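Local coordinates for homoprotocatechuate 2,3-dioxygenase (Brevibacterium fuscum, PDB 4Z6M), which catalyses the iron(II)-dependent extradiol ring cleavage of homoprotocatechuate with molecular oxygen, at residues K30-Y35 and I258-D262; V71-K75 and S309-D313; E22-T26 and P261-R265. The protein carries 1 engineered substitution. One frame throughout, in Å; residues are numbered along the deposited sequence. Where two conformers were deposited one is given.

How the contacts relate
From the N terminus, strand 15-25 and helix 28-38 supply the first segments of contacts 3 and 1, and strand 73-81 begins at contact 2. More than 220 residues after helix 28-38 begins, the turn between strands 254-259 and 265-270 returns to the first two, and loop 309-313 to 71-75. Contact 3 closes the loop from 22-26 to 261-265; contact 1 nests inside it, both using P261 and D262. Contact 2 crosses both, as 71-75 lies within their loops and 309-313 beyond. Together they fasten the hairpin of the second repeat and the loop after helix 302-306 to the sheet and first helix of the N-terminal glyoxalase-type repeat; S309 OG meets H264 ND1 at 2.7 Å.

Contact 1. Residues K30-Y35 and I258-D262; sequences KSRNFY and ILDPD
The ring of F34 lies with one face over the backbone of D260: CA of D260 sits 3.7 Å from the F34 ring centroid, 15° off the normal, a CH-pi contact. Residues 30-35 are helical, with F34 N bonded to K30 O (3.2 Å) and Y35 N to S31 O (2.9 Å), while 258-259 end a strand and 260-262 turn. S31 lies nearest P261 (CA-CA 6.1 Å) and F34 nearest D260 (CA-CA 6.6 Å). A t rotamer, with chi2 near 79°, carries the F34 side chain into the turn; its CZ reaches I258 CD1 at 3.7 Å, its CE2 D260 CB at 3.5 Å, and its CB P261 CD at 3.7 Å. The proline lies against the helix backbone, P261 CG being 3.7 Å from K30 O. Y35, in the m rotamer, donates from OH to D260 OD2 (2.7 Å), close to its ring plane. The other carboxylate oxygen of D260 turns inward, accepting a weak bond from D262 N to D260 OD1 (2.8 Å). Two waters bridge S31 OG and D262 OD2: one is 2.6 Å from S31 OG and 2.8 Å from D262 OD2, the other 2.8 Å from each of these atoms. The first also reaches D260 OD2 weakly. OD1 of D262 is hydrogen-bonded to T26 OG1, just after strand 15-25. The helix of the N-terminal glyoxalase-type repeat is thus packed on the Asp-Pro-Asp turn of the C-terminal repeat, the kind of turn that commonly links the last two strands of a glyoxalase/extradiol dioxygenase module.

Contact 2. Residues V71-K75 and S309-D313; sequences VAALK and SKVLD
V71 is extended, and its CG1 comes within 3.8 Å of NZ of K310, whose side chain (chi1 m, the rest t) runs back alongside the approach to strand 73-81. A72 follows, its carbonyl turned to two waters: one donates to A72 O at 2.7 Å and accepts from K310 N at 2.9 Å, while the other donates to A72 O at 2.8 Å and has a weak bond from K310 NZ at 3.1 Å. At A73 the strand begins, extended (phi/psi -173/159°). A73 CA makes a CA-H...O contact with K310 O (3.2 Å), and A73 CB touches L312 CD2 at 3.5 Å, the leucine being in the m,t rotamer. L74 carries the bridge. L74 N donates to K310 O (2.8 Å, 159°) and L74 O accepts from L312 N (2.8 Å, 155°), so L74 pairs with V311 at a CA-CA distance of 4.5 Å; CB of L74 meets V311 CG1 at 4.0 Å. Beyond it the CA-to-CB bond of K75 points away from the partner, and a water spans K75 O and D313 O, donating to them at 2.8 and 2.9 Å. On the opposite edge A73 and K75 bond to V24 and E22 of strand 15-25. The register ascends in both segments, a single parallel beta bridge by which the C-terminal loop adds an extended segment beside the start of strand 73-81 in the N-terminal sheet.

Contact 3. Residues E22-T26 and P261-R265; sequences ELVVT and PDNHR
This is a mainly polar contact between the two glyoxalase-type repeats, in which side chains of the turn joining hairpin strands 254-259 and 265-270 bond to the backbone and to one side chain at the end of strand 15-25. The second of those hairpin strands carries E267, a ligand of the iron. Residues 22-25 are extended, and N263 takes left-handed angles (71/7°), so that D262 and H264 on either side of it both point at the strand. V25 lies nearest D262 (CA-CA 6.4 Å) and L23 nearest H264 (8.4 Å). L23 CD1 packs at 4.0 Å from H264 CD2. The imidazole, in an m rotamer, donates through NE2 to V24 O (3.0 Å, 172°), the oxygen lying near the ring plane, while its ND1 bonds to S309 in the C-terminal loop. D262, also m, grips T26 with both carboxylate oxygens: T26 N donates to D262 OD2 at 3.1 Å, and T26 OG1, set by a p rotamer, donates to D262 OD1 at 2.7 Å.

Contact 1. Residues K30-Y35 and I258-D262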
ATOM      1  N   LYS A  30       7.421   1.607 -31.690  1.00 11.56           N
ATOM      2  CA  LYS A  30       6.952   0.496 -30.872  1.00 11.95           C
ATOM      3  C   LYS A  30       7.644   0.554 -29.508  1.00 10.73           C
ATOM      4  O   LYS A  30       7.019   0.340 -28.466  1.00 11.14           O
ATOM      5  CB  LYS A  30       7.219  -0.850 -31.557  1.00 14.56           C
ATOM      6  CG  LYS A  30       6.268  -1.119 -32.719  1.00 18.51           C
ATOM      7  CD  LYS A  30       6.460  -2.531 -33.248  1.00 24.30           C
ATOM      8  CE  LYS A  30       5.182  -3.123 -33.827  1.00 31.81           C
ATOM      9  NZ  LYS A  30       5.399  -4.578 -34.129  1.00 35.16           N
ATOM     10  N   SER A  31       8.939   0.857 -29.514  1.00  9.39           N
ATOM     11  CA  SER A  31       9.660   1.006 -28.250  1.00  9.89           C
ATOM     12  C   SER A  31       9.129   2.176 -27.425  1.00 10.33           C
ATOM     13  O   SER A  31       8.959   2.068 -26.211  1.00 10.37           O
ATOM     14  CB  SER A  31      11.152   1.134 -28.497  1.00 11.28           C
ATOM     15  OG  SER A  31      11.624  -0.038 -29.138  1.00 12.60           O
ATOM     16  N   ARG A  32       8.810   3.290 -28.086  1.00 10.45           N
ATOM     17  CA  ARG A  32       8.198   4.425 -27.380  1.00 10.50           C
ATOM     18  C   ARG A  32       6.884   4.029 -26.728  1.00  9.58           C
ATOM     19  O   ARG A  32       6.608   4.406 -25.583  1.00 10.65           O
ATOM     20  CB  ARG A  32       7.938   5.589 -28.352  1.00 11.42           C
ATOM     21  CG  ARG A  32       7.649   6.897 -27.617  1.00 11.68           C
ATOM     22  CD  ARG A  32       7.241   8.008 -28.588  1.00 10.97           C
ATOM     23  NE  ARG A  32       7.192   9.323 -27.962  1.00 12.13           N
ATOM     24  CZ  ARG A  32       6.222   9.731 -27.155  1.00 11.94           C
ATOM     25  NH1 ARG A  32       5.189   8.943 -26.884  1.00 13.31           N
ATOM     26  NH2 ARG A  32       6.271  10.954 -26.643  1.00 12.76           N
ATOM     27  N   ASN A  33       6.059   3.269 -27.440  0.50 10.20           N
ATOM     28  CA  ASN A  33       4.782   2.859 -26.877  0.50 11.22           C
ATOM     29  C   ASN A  33       4.986   2.053 -25.582  0.50 10.54           C
ATOM     30  O   ASN A  33       4.232   2.202 -24.619  0.50 11.67           O
ATOM     31  CB  ASN A  33       3.973   2.070 -27.908  0.50 12.82           C
ATOM     32  CG  ASN A  33       2.663   1.551 -27.353  0.50 15.13           C
ATOM     33  OD1 ASN A  33       2.527   0.357 -27.099  0.50 19.82           O
ATOM     34  ND2 ASN A  33       1.696   2.438 -27.161  0.50 17.06           N
ATOM     35  N   PHE A  34       6.007   1.206 -25.564  1.00  9.71           N
ATOM     36  CA  PHE A  34       6.280   0.395 -24.377  1.00  9.28           C
ATOM     37  C   PHE A  34       6.789   1.281 -23.234  1.00  8.29           C
ATOM     38  O   PHE A  34       6.257   1.247 -22.119  1.00  9.59           O
ATOM     39  CB  PHE A  34       7.298  -0.686 -24.717  1.00  9.18           C
ATOM     40  CG  PHE A  34       7.616  -1.633 -23.574  1.00  9.99           C
ATOM     41  CD1 PHE A  34       6.741  -2.669 -23.263  1.00 11.58           C
ATOM     42  CD2 PHE A  34       8.788  -1.513 -22.838  1.00  9.74           C
ATOM     43  CE1 PHE A  34       7.038  -3.565 -22.232  1.00 11.87           C
ATOM     44  CE2 PHE A  34       9.081  -2.403 -21.811  1.00  9.89           C
ATOM     45  CZ  PHE A  34       8.210  -3.423 -21.520  1.00 10.46           C
ATOM     46  N   TYR A  35       7.854   2.046 -23.479  1.00  8.48           N
ATOM     47  CA  TYR A  35       8.499   2.748 -22.385  1.00  8.72           C
ATOM     48  C   TYR A  35       7.755   3.992 -21.904  1.00  8.79           C
ATOM     49  O   TYR A  35       7.831   4.332 -20.714  1.00  8.47           O
ATOM     50  CB  TYR A  35       9.928   3.127 -22.749  1.00  8.70           C
ATOM     51  CG  TYR A  35      10.855   1.926 -22.812  1.00  8.96           C
ATOM     52  CD1 TYR A  35      11.382   1.377 -21.654  1.00  8.82           C
ATOM     53  CD2 TYR A  35      11.216   1.348 -24.010  1.00  9.28           C
ATOM     54  CE1 TYR A  35      12.222   0.278 -21.687  1.00  8.18           C
ATOM     55  CE2 TYR A  35      12.064   0.252 -24.059  1.00  8.68           C
ATOM     56  CZ  TYR A  35      12.566  -0.278 -22.897  1.00  8.90           C
ATOM     57  OH  TYR A  35      13.389  -1.365 -22.885  1.00 10.51           O
ATOM     58  N   ILE A 258       9.842  -7.886 -17.079  1.00  6.72           N
ATOM     59  CA  ILE A 258       9.048  -7.744 -18.268  1.00  7.37           C
ATOM     60  C   ILE A 258       9.981  -7.615 -19.474  1.00  7.47           C
ATOM     61  O   ILE A 258      11.187  -7.353 -19.329  1.00  8.03           O
ATOM     62  CB  ILE A 258       8.059  -6.554 -18.161  1.00  7.83           C
ATOM     63  CG1 ILE A 258       8.808  -5.240 -18.012  1.00  8.39           C
ATOM     64  CG2 ILE A 258       7.094  -6.786 -16.994  1.00  8.30           C
ATOM     65  CD1 ILE A 258       7.930  -4.025 -17.852  1.00  8.98           C
ATOM     66  N   LEU A 259       9.402  -7.770 -20.655  1.00  7.83           N
ATOM     67  CA  LEU A 259      10.175  -7.775 -21.907  1.00  8.26           C
ATOM     68  C   LEU A 259       9.717  -6.655 -22.836  1.00  8.31           C
ATOM     69  O   LEU A 259       8.552  -6.582 -23.157  1.00  9.66           O
ATOM     70  CB  LEU A 259      10.050  -9.122 -22.627  1.00  9.15           C
ATOM     71  CG  LEU A 259      10.495 -10.328 -21.808  1.00 10.86           C
ATOM     72  CD1 LEU A 259      10.116 -11.583 -22.539  1.00 14.07           C
ATOM     73  CD2 LEU A 259      11.977 -10.297 -21.486  1.00 11.72           C
ATOM     74  N   ASP A 260      10.657  -5.842 -23.303  1.00  8.58           N
ATOM     75  CA  ASP A 260      10.346  -4.767 -24.265  1.00  8.24           C
ATOM     76  C   ASP A 260      10.166  -5.355 -25.677  1.00  8.78           C
ATOM     77  O   ASP A 260      10.315  -6.568 -25.864  1.00  9.03           O
ATOM     78  CB  ASP A 260      11.363  -3.616 -24.148  1.00  8.64           C
ATOM     79  CG  ASP A 260      12.564  -3.724 -25.092  1.00  8.09           C
ATOM     80  OD1 ASP A 260      12.775  -4.788 -25.719  1.00  9.57           O
ATOM     81  OD2 ASP A 260      13.303  -2.704 -25.197  1.00  9.93           O
ATOM     82  N   PRO A 261       9.854  -4.506 -26.670  1.00  9.39           N
ATOM     83  CA  PRO A 261       9.548  -5.045 -27.991  1.00  9.50           C
ATOM     84  C   PRO A 261      10.695  -5.780 -28.689  1.00 10.06           C
ATOM     85  O   PRO A 261      10.427  -6.611 -29.552  1.00 14.93           O
ATOM     86  CB  PRO A 261       9.061  -3.813 -28.759  1.00  9.74           C
ATOM     87  CG  PRO A 261       8.431  -2.972 -27.681  1.00  9.76           C
ATOM     88  CD  PRO A 261       9.386  -3.118 -26.531  1.00  9.19           C
ATOM     89  N   ASP A 262      11.942  -5.457 -28.322  1.00  9.69           N
ATOM     90  CA  ASP A 262      13.131  -6.143 -28.826  1.00 10.20           C
ATOM     91  C   ASP A 262      13.624  -7.245 -27.888  1.00 11.00           C
ATOM     92  O   ASP A 262      14.744  -7.740 -28.042  1.00 11.91           O
ATOM     93  CB  ASP A 262      14.242  -5.136 -29.066  1.00 10.67           C
ATOM     94  CG  ASP A 262      13.977  -4.283 -30.282  1.00 11.62           C
ATOM     95  OD1 ASP A 262      13.927  -4.828 -31.389  1.00 15.18           O
ATOM     96  OD2 ASP A 262      13.752  -3.082 -30.111  1.00 12.76           O
TER
HETATM   97  O   HOH W   1      12.539  -2.087 -27.791  1.00 12.47           O
HETATM   98  O   HOH W   2      11.543  -1.886 -31.306  1.00 13.35           O

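Contact 2. Residues V71-K75 and S309-D313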
ATOM      1  N   VAL A  71      20.218  -3.798 -35.237  1.00 13.22           N
ATOM      2  CA  VAL A  71      20.280  -4.968 -34.377  1.00 13.05           C
ATOM      3  C   VAL A  71      20.098  -4.491 -32.937  1.00 11.17           C
ATOM      4  O   VAL A  71      20.912  -3.729 -32.403  1.00 12.45           O
ATOM      5  CB  VAL A  71      21.611  -5.737 -34.519  1.00 14.72           C
ATOM      6  CG1 VAL A  71      21.669  -6.929 -33.568  1.00 15.91           C
ATOM      7  CG2 VAL A  71      21.777  -6.216 -35.953  1.00 17.75           C
ATOM      8  N   ALA A  72      19.039  -4.970 -32.302  1.00 11.70           N
ATOM      9  CA  ALA A  72      18.791  -4.643 -30.898  1.00 11.25           C
ATOM     10  C   ALA A  72      19.903  -5.151 -29.989  1.00 10.45           C
ATOM     11  O   ALA A  72      20.335  -6.305 -30.110  1.00 11.80           O
ATOM     12  CB  ALA A  72      17.471  -5.236 -30.455  1.00 13.00           C
ATOM     13  N   ALA A  73      20.394  -4.282 -29.116  1.00  9.84           N
ATOM     14  CA  ALA A  73      21.607  -4.544 -28.335  1.00  9.37           C
ATOM     15  C   ALA A  73      21.818  -3.454 -27.302  1.00  9.79           C
ATOM     16  O   ALA A  73      21.289  -2.344 -27.465  1.00 11.50           O
ATOM     17  CB  ALA A  73      22.824  -4.630 -29.240  1.00 10.11           C
ATOM     18  N   LEU A  74      22.594  -3.746 -26.259  1.00  9.21           N
ATOM     19  CA  LEU A  74      23.127  -2.700 -25.389  1.00 10.04           C
ATOM     20  C   LEU A  74      24.253  -1.951 -26.115  1.00  9.75           C
ATOM     21  O   LEU A  74      25.214  -2.577 -26.555  1.00 10.64           O
ATOM     22  CB  LEU A  74      23.676  -3.323 -24.110  1.00  9.97           C
ATOM     23  CG  LEU A  74      24.415  -2.333 -23.182  1.00 11.00           C
ATOM     24  CD1 LEU A  74      23.446  -1.369 -22.501  1.00 11.30           C
ATOM     25  CD2 LEU A  74      25.265  -3.050 -22.160  1.00 11.82           C
ATOM     26  N   LYS A  75      24.117  -0.630 -26.253  1.00  9.66           N
ATOM     27  CA  LYS A  75      25.192   0.205 -26.797  1.00 10.74           C
ATOM     28  C   LYS A  75      26.134   0.731 -25.722  1.00  9.66           C
ATOM     29  O   LYS A  75      27.347   0.798 -25.937  1.00 11.38           O
ATOM     30  CB  LYS A  75      24.608   1.360 -27.638  1.00 12.00           C
ATOM     31  CG  LYS A  75      25.635   2.189 -28.368  1.00 13.85           C
ATOM     32  CD  LYS A  75      25.034   2.984 -29.504  1.00 16.34           C
ATOM     33  CE  LYS A  75      26.126   3.840 -30.142  1.00 21.43           C
ATOM     34  NZ  LYS A  75      25.792   4.208 -31.536  1.00 28.30           N
ATOM     35  N   SER A 309      20.301  -9.844 -23.741  1.00  9.01           N
ATOM     36  CA  SER A 309      20.538  -8.994 -24.901  1.00 10.09           C
ATOM     37  C   SER A 309      21.993  -9.004 -25.370  1.00  9.44           C
ATOM     38  O   SER A 309      22.914  -8.998 -24.572  1.00 10.09           O
ATOM     39  CB  SER A 309      20.144  -7.554 -24.593  1.00 10.89           C
ATOM     40  OG  SER A 309      18.768  -7.452 -24.235  1.00 11.92           O
ATOM     41  N   LYS A 310      22.181  -8.920 -26.691  1.00 10.65           N
ATOM     42  CA  LYS A 310      23.480  -8.652 -27.283  1.00 11.07           C
ATOM     43  C   LYS A 310      24.060  -7.348 -26.758  1.00  9.65           C
ATOM     44  O   LYS A 310      23.293  -6.443 -26.369  1.00 10.05           O
ATOM     45  CB  LYS A 310      23.333  -8.564 -28.801  1.00 13.02           C
ATOM     46  CG  LYS A 310      22.799  -9.831 -29.451  1.00 14.99           C
ATOM     47  CD  LYS A 310      22.366  -9.606 -30.905  1.00 17.88           C
ATOM     48  CE  LYS A 310      21.475 -10.732 -31.400  1.00 21.65           C
ATOM     49  NZ  LYS A 310      21.133 -10.581 -32.839  1.00 24.83           N
ATOM     50  N   VAL A 311      25.387  -7.219 -26.777  1.00  9.40           N
ATOM     51  CA  VAL A 311      26.033  -5.954 -26.485  1.00  9.91           C
ATOM     52  C   VAL A 311      26.929  -5.563 -27.654  1.00 10.06           C
ATOM     53  O   VAL A 311      27.460  -6.414 -28.349  1.00 11.30           O
ATOM     54  CB  VAL A 311      26.828  -5.936 -25.156  1.00 11.53           C
ATOM     55  CG1 VAL A 311      26.006  -6.574 -24.048  1.00 11.55           C
ATOM     56  CG2 VAL A 311      28.197  -6.570 -25.262  1.00 14.15           C
ATOM     57  N   LEU A 312      27.106  -4.263 -27.838  1.00 10.78           N
ATOM     58  CA  LEU A 312      27.937  -3.745 -28.929  1.00 10.57           C
ATOM     59  C   LEU A 312      29.321  -3.375 -28.450  1.00 11.37           C
ATOM     60  O   LEU A 312      29.514  -3.000 -27.299  1.00 12.36           O
ATOM     61  CB  LEU A 312      27.298  -2.514 -29.567  1.00 11.21           C
ATOM     62  CG  LEU A 312      25.863  -2.709 -30.076  1.00 11.23           C
ATOM     63  CD1 LEU A 312      25.361  -1.457 -30.771  1.00 12.45           C
ATOM     64  CD2 LEU A 312      25.748  -3.911 -31.011  1.00 13.46           C
ATOM     65  N   ASP A 313      30.292  -3.494 -29.364  1.00 12.00           N
ATOM     66  CA  ASP A 313      31.587  -2.883 -29.182  1.00 13.36           C
ATOM     67  C   ASP A 313      31.543  -1.402 -29.605  1.00 13.73           C
ATOM     68  O   ASP A 313      30.475  -0.876 -29.967  1.00 13.98           O
ATOM     69  CB  ASP A 313      32.652  -3.721 -29.941  1.00 13.68           C
ATOM     70  CG  ASP A 313      32.544  -3.634 -31.459  1.00 14.72           C
ATOM     71  OD1 ASP A 313      31.938  -2.686 -32.012  1.00 14.47           O
ATOM     72  OD2 ASP A 313      33.066  -4.574 -32.124  1.00 16.74           O
TER
HETATM   73  O   HOH W   3      19.733  -8.047 -28.083  1.00 19.16           O
HETATM   74  O   HOH W   4      19.257  -8.410 -31.580  1.00 28.34           O
HETATM   75  O   HOH W   5      28.895   0.810 -28.234  1.00 18.62           O

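Contact 3. Residues E22-T26 and P261-R265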
ATOM      1  N   GLU A  22      22.084   3.045 -22.773  1.00  8.87           N
ATOM      2  CA  GLU A  22      21.695   3.287 -24.164  1.00  8.90           C
ATOM      3  C   GLU A  22      21.421   1.929 -24.809  1.00  9.24           C
ATOM      4  O   GLU A  22      22.330   1.085 -24.895  1.00  9.69           O
ATOM      5  CB  GLU A  22      22.807   4.035 -24.923  1.00 10.67           C
ATOM      6  CG  GLU A  22      22.378   4.371 -26.341  1.00 10.38           C
ATOM      7  CD  GLU A  22      23.407   5.119 -27.167  1.00 10.84           C
ATOM      8  OE1 GLU A  22      24.568   5.301 -26.719  1.00 12.27           O
ATOM      9  OE2 GLU A  22      23.014   5.576 -28.277  1.00 12.89           O
ATOM     10  N   LEU A  23      20.163   1.708 -25.181  1.00  8.53           N
ATOM     11  CA  LEU A  23      19.704   0.513 -25.861  1.00  9.21           C
ATOM     12  C   LEU A  23      19.432   0.819 -27.317  1.00  8.50           C
ATOM     13  O   LEU A  23      18.724   1.775 -27.624  1.00 10.03           O
ATOM     14  CB  LEU A  23      18.428  -0.030 -25.211  1.00 10.11           C
ATOM     15  CG  LEU A  23      18.517  -0.438 -23.737  1.00 11.33           C
ATOM     16  CD1 LEU A  23      17.140  -0.879 -23.262  1.00 11.83           C
ATOM     17  CD2 LEU A  23      19.530  -1.542 -23.500  1.00 14.02           C
ATOM     18  N   VAL A  24      19.931  -0.044 -28.204  1.00  9.22           N
ATOM     19  CA  VAL A  24      19.526  -0.006 -29.599  1.00  9.46           C
ATOM     20  C   VAL A  24      18.244  -0.792 -29.737  1.00  9.45           C
ATOM     21  O   VAL A  24      18.110  -1.909 -29.216  1.00 10.63           O
ATOM     22  CB  VAL A  24      20.623  -0.540 -30.544  1.00  9.72           C
ATOM     23  CG1 VAL A  24      20.141  -0.503 -31.982  1.00 11.00           C
ATOM     24  CG2 VAL A  24      21.893   0.294 -30.385  1.00 12.42           C
ATOM     25  N   VAL A  25      17.284  -0.171 -30.408  1.00  9.75           N
ATOM     26  CA  VAL A  25      15.955  -0.738 -30.667  1.00  9.69           C
ATOM     27  C   VAL A  25      15.675  -0.711 -32.164  1.00 10.92           C
ATOM     28  O   VAL A  25      16.233   0.111 -32.874  1.00 11.94           O
ATOM     29  CB  VAL A  25      14.853   0.020 -29.894  1.00 10.92           C
ATOM     30  CG1 VAL A  25      15.147  -0.035 -28.403  1.00 11.42           C
ATOM     31  CG2 VAL A  25      14.712   1.464 -30.382  1.00 12.19           C
ATOM     32  N   THR A  26      14.822  -1.615 -32.645  1.00 10.52           N
ATOM     33  CA  THR A  26      14.626  -1.773 -34.090  1.00 12.71           C
ATOM     34  C   THR A  26      13.478  -0.939 -34.648  1.00 13.12           C
ATOM     35  O   THR A  26      13.499  -0.576 -35.829  1.00 16.71           O
ATOM     36  CB  THR A  26      14.408  -3.248 -34.496  1.00 13.25           C
ATOM     37  OG1 THR A  26      13.301  -3.815 -33.786  1.00 13.92           O
ATOM     38  CG2 THR A  26      15.705  -4.050 -34.274  1.00 14.80           C
ATOM     39  N   PRO A 261       9.854  -4.506 -26.670  1.00  9.39           N
ATOM     40  CA  PRO A 261       9.548  -5.045 -27.991  1.00  9.50           C
ATOM     41  C   PRO A 261      10.695  -5.780 -28.689  1.00 10.06           C
ATOM     42  O   PRO A 261      10.427  -6.611 -29.552  1.00 14.93           O
ATOM     43  CB  PRO A 261       9.061  -3.813 -28.759  1.00  9.74           C
ATOM     44  CG  PRO A 261       8.431  -2.972 -27.681  1.00  9.76           C
ATOM     45  CD  PRO A 261       9.386  -3.118 -26.531  1.00  9.19           C
ATOM     46  N   ASP A 262      11.942  -5.457 -28.322  1.00  9.69           N
ATOM     47  CA  ASP A 262      13.131  -6.143 -28.826  1.00 10.20           C
ATOM     48  C   ASP A 262      13.624  -7.245 -27.888  1.00 11.00           C
ATOM     49  O   ASP A 262      14.744  -7.740 -28.042  1.00 11.91           O
ATOM     50  CB  ASP A 262      14.242  -5.136 -29.066  1.00 10.67           C
ATOM     51  CG  ASP A 262      13.977  -4.283 -30.282  1.00 11.62           C
ATOM     52  OD1 ASP A 262      13.927  -4.828 -31.389  1.00 15.18           O
ATOM     53  OD2 ASP A 262      13.752  -3.082 -30.111  1.00 12.76           O
ATOM     54  N   ASN A 263      12.773  -7.606 -26.927  0.50 10.50           N
ATOM     55  CA  ASN A 263      13.083  -8.608 -25.897  0.50 10.21           C
ATOM     56  C   ASN A 263      14.104  -8.144 -24.854  0.50  9.16           C
ATOM     57  O   ASN A 263      14.493  -8.955 -24.008  0.50 10.96           O
ATOM     58  CB  ASN A 263      13.482  -9.967 -26.521  0.50 11.12           C
ATOM     59  CG  ASN A 263      12.438 -10.482 -27.504  0.50 12.15           C
ATOM     60  OD1 ASN A 263      11.239 -10.304 -27.290  0.50 14.54           O
ATOM     61  ND2 ASN A 263      12.888 -11.138 -28.579  0.50 14.10           N
ATOM     62  N   HIS A 264      14.517  -6.872 -24.861  1.00  9.27           N
ATOM     63  CA  HIS A 264      15.319  -6.354 -23.746  1.00  9.02           C
ATOM     64  C   HIS A 264      14.498  -6.528 -22.461  1.00  8.44           C
ATOM     65  O   HIS A 264      13.332  -6.151 -22.405  1.00 10.07           O
ATOM     66  CB  HIS A 264      15.709  -4.901 -23.884  1.00  8.91           C
ATOM     67  CG  HIS A 264      16.523  -4.587 -25.093  1.00  9.54           C
ATOM     68  ND1 HIS A 264      17.691  -5.247 -25.421  1.00 10.92           N
ATOM     69  CD2 HIS A 264      16.344  -3.640 -26.036  1.00  9.19           C
ATOM     70  CE1 HIS A 264      18.195  -4.705 -26.522  1.00 11.03           C
ATOM     71  NE2 HIS A 264      17.400  -3.714 -26.899  1.00  9.83           N
ATOM     72  N   ARG A 265      15.125  -7.094 -21.433  1.00  8.29           N
ATOM     73  CA  ARG A 265      14.466  -7.341 -20.152  1.00  7.68           C
ATOM     74  C   ARG A 265      14.611  -6.160 -19.224  1.00  7.63           C
ATOM     75  O   ARG A 265      15.708  -5.631 -19.018  1.00  7.54           O
ATOM     76  CB  ARG A 265      15.086  -8.591 -19.542  1.00  7.61           C
ATOM     77  CG  ARG A 265      14.520  -9.007 -18.198  1.00  7.73           C
ATOM     78  CD  ARG A 265      15.264 -10.189 -17.605  1.00  7.80           C
ATOM     79  NE  ARG A 265      15.067 -11.440 -18.334  1.00  7.96           N
ATOM     80  CZ  ARG A 265      15.956 -12.039 -19.131  1.00  8.30           C
ATOM     81  NH1 ARG A 265      17.137 -11.491 -19.392  1.00  8.26           N
ATOM     82  NH2 ARG A 265      15.646 -13.217 -19.668  1.00  9.35           N
TER